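Local coordinates for calcium uptake protein 3, mitochondrial (Homo sapiens, PDB 6AGI) that senses calcium through its EF-hands and, as a disulfide-linked heterodimer with MICU1, regulates the mitochondrial calcium uniporter channel, at residues L78-K83 against L242-L247. Residues are numbered along the deposited sequence; the frame is centred on the assembly and turned at random.
Sequences LFRNLK and LEIEFL
R80 of the short helix 78-81 reaches across to helix 227-250 and forms a salt bridge with E243. Its chain bends at chi3 (-105°), which turns the guanidinium toward E243. Both terminal nitrogens meet the single oxygen OE1 end-on. The bond from R80 NH2 to E243 OE1 is the shorter, at 2.9 Å, and fairly straight (159°). The one from R80 NH1 to E243 OE1 is 3.3 Å long and more bent. OE1 lies close to the guanidinium plane, yet the two flat groups stand 82° apart. NH2 comes from well above the carboxylate plane and NH1 on the anti side, both from the same face.

Apolar side chains pack against the guanidinium. I244 CG1 sits 3.9 Å above the plane of the R80 guanidinium, offset toward its rim. L247 CD1 touches R80 NH1 obliquely at 4.1 Å.

Further bonds hold the arginine: R80 NE pairs with E240, and NH2 also donates to the carbonyl of S76. With an alanine in place of R80, E243 and E240 would probably lose their cationic mate and I244 part of its cover.

The contact lies at the surface, away from the calcium sites. One arginine joins the two helices by charge at two glutamates and by its flat face on I244, while F79 adds apolar packing on F233 and L237.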
loop_
_atom_site.group_PDB
_atom_site.type_symbol
_atom_site.label_atom_id
_atom_site.label_comp_id
_atom_site.label_asym_id
_atom_site.label_seq_id
_atom_site.Cartn_x
_atom_site.Cartn_y
_atom_site.Cartn_z
ATOM N N LEU B 78 -16.403 19.751 14.014
ATOM C CA LEU B 78 -16.068 19.549 15.412
ATOM C C LEU B 78 -14.885 20.413 15.813
ATOM O O LEU B 78 -14.951 21.180 16.786
ATOM C CB LEU B 78 -15.785 18.059 15.642
ATOM C CG LEU B 78 -15.275 17.627 17.023
ATOM C CD1 LEU B 78 -16.345 17.760 18.070
ATOM C CD2 LEU B 78 -14.716 16.202 17.007
ATOM N N PHE B 79 -13.794 20.311 15.049
ATOM C CA PHE B 79 -12.571 21.017 15.417
ATOM C C PHE B 79 -12.696 22.510 15.213
ATOM O O PHE B 79 -12.084 23.265 15.966
ATOM C CB PHE B 79 -11.370 20.489 14.629
ATOM C CG PHE B 79 -10.841 19.186 15.145
ATOM C CD1 PHE B 79 -11.692 18.139 15.428
ATOM C CD2 PHE B 79 -9.486 19.017 15.358
ATOM C CE1 PHE B 79 -11.204 16.953 15.904
ATOM C CE2 PHE B 79 -8.987 17.833 15.825
ATOM C CZ PHE B 79 -9.848 16.796 16.101
ATOM N N ARG B 80 -13.510 22.976 14.259
ATOM C CA ARG B 80 -13.618 24.423 14.165
ATOM C C ARG B 80 -14.594 25.010 15.153
ATOM O O ARG B 80 -14.424 26.173 15.520
ATOM C CB ARG B 80 -14.075 24.913 12.787
ATOM C CG ARG B 80 -13.231 24.556 11.618
ATOM C CD ARG B 80 -13.993 24.647 10.324
ATOM N NE ARG B 80 -14.345 23.337 9.812
ATOM C CZ ARG B 80 -14.856 23.126 8.607
ATOM N NH1 ARG B 80 -15.078 24.153 7.791
ATOM N NH2 ARG B 80 -15.128 21.881 8.222
ATOM N N ASN B 81 -15.543 24.230 15.659
ATOM C CA ASN B 81 -16.422 24.776 16.680
ATOM C C ASN B 81 -15.735 24.796 18.040
ATOM O O ASN B 81 -15.960 25.717 18.835
ATOM C CB ASN B 81 -17.748 24.013 16.701
ATOM C CG ASN B 81 -18.529 24.149 15.385
ATOM O OD1 ASN B 81 -18.347 25.115 14.626
ATOM N ND2 ASN B 81 -19.432 23.199 15.134
ATOM N N LEU B 82 -14.955 23.752 18.338
ATOM C CA LEU B 82 -13.929 23.763 19.384
ATOM C C LEU B 82 -12.740 24.567 18.903
ATOM O O LEU B 82 -11.710 24.017 18.518
ATOM C CB LEU B 82 -13.442 22.362 19.671
ATOM C CG LEU B 82 -14.254 21.377 20.426
ATOM C CD1 LEU B 82 -13.385 20.128 20.563
ATOM C CD2 LEU B 82 -14.472 22.086 21.683
ATOM N N LYS B 83 -12.838 25.875 18.935
ATOM C CA LYS B 83 -11.739 26.545 18.252
ATOM C C LYS B 83 -10.468 26.464 19.082
ATOM O O LYS B 83 -9.519 25.768 18.711
ATOM C CB LYS B 83 -12.064 28.009 17.937
ATOM C CG LYS B 83 -11.055 28.656 16.995
ATOM C CD LYS B 83 -11.351 30.127 16.757
ATOM C CE LYS B 83 -10.192 30.770 15.968
ATOM N NZ LYS B 83 -10.166 32.275 16.080
ATOM N N LEU B 242 -9.994 18.616 4.623
ATOM C CA LEU B 242 -10.182 18.924 3.205
ATOM C C LEU B 242 -10.964 20.227 3.014
ATOM O O LEU B 242 -10.575 21.083 2.210
ATOM C CB LEU B 242 -10.881 17.769 2.494
ATOM C CG LEU B 242 -10.048 16.500 2.250
ATOM C CD1 LEU B 242 -10.816 15.493 1.382
ATOM C CD2 LEU B 242 -8.679 16.808 1.668
ATOM N N GLU B 243 -12.060 20.405 3.762
ATOM C CA GLU B 243 -12.851 21.635 3.669
ATOM C C GLU B 243 -12.005 22.867 3.960
ATOM O O GLU B 243 -12.071 23.861 3.228
ATOM C CB GLU B 243 -14.033 21.599 4.638
ATOM C CG GLU B 243 -15.181 20.693 4.234
ATOM C CD GLU B 243 -16.421 20.968 5.047
ATOM O OE1 GLU B 243 -16.461 22.047 5.684
ATOM O OE2 GLU B 243 -17.333 20.108 5.067
ATOM N N ILE B 244 -11.206 22.827 5.033
ATOM C CA ILE B 244 -10.425 24.005 5.384
ATOM C C ILE B 244 -9.420 24.323 4.286
ATOM O O ILE B 244 -9.211 25.495 3.950
ATOM C CB ILE B 244 -9.756 23.826 6.755
ATOM C CG1 ILE B 244 -10.819 23.884 7.846
ATOM C CG2 ILE B 244 -8.699 24.899 6.998
ATOM C CD1 ILE B 244 -10.444 23.155 9.144
ATOM N N GLU B 245 -8.789 23.304 3.686
ATOM C CA GLU B 245 -7.842 23.644 2.617
ATOM C C GLU B 245 -8.572 24.249 1.419
ATOM O O GLU B 245 -8.248 25.363 0.961
ATOM C CB GLU B 245 -7.059 22.401 2.190
ATOM C CG GLU B 245 -5.634 22.232 2.786
ATOM C CD GLU B 245 -4.586 23.186 2.177
ATOM O OE1 GLU B 245 -4.305 23.061 0.956
ATOM O OE2 GLU B 245 -4.048 24.060 2.911
ATOM N N PHE B 246 -9.620 23.557 0.952
ATOM C CA PHE B 246 -10.381 24.021 -0.204
ATOM C C PHE B 246 -10.845 25.455 -0.005
ATOM O O PHE B 246 -10.496 26.353 -0.788
ATOM C CB PHE B 246 -11.577 23.084 -0.454
ATOM C CG PHE B 246 -12.347 23.415 -1.702
ATOM C CD1 PHE B 246 -11.927 22.958 -2.940
ATOM C CD2 PHE B 246 -13.482 24.198 -1.642
ATOM C CE1 PHE B 246 -12.619 23.290 -4.115
ATOM C CE2 PHE B 246 -14.183 24.522 -2.803
ATOM C CZ PHE B 246 -13.745 24.071 -4.046
ATOM N N LEU B 247 -11.547 25.696 1.108
ATOM C CA LEU B 247 -12.070 27.019 1.422
ATOM C C LEU B 247 -10.944 28.031 1.587
ATOM O O LEU B 247 -11.131 29.220 1.308
ATOM C CB LEU B 247 -12.902 26.932 2.703
ATOM C CG LEU B 247 -14.248 26.194 2.680
ATOM C CD1 LEU B 247 -14.742 25.899 4.096
ATOM C CD2 LEU B 247 -15.291 26.989 1.939
#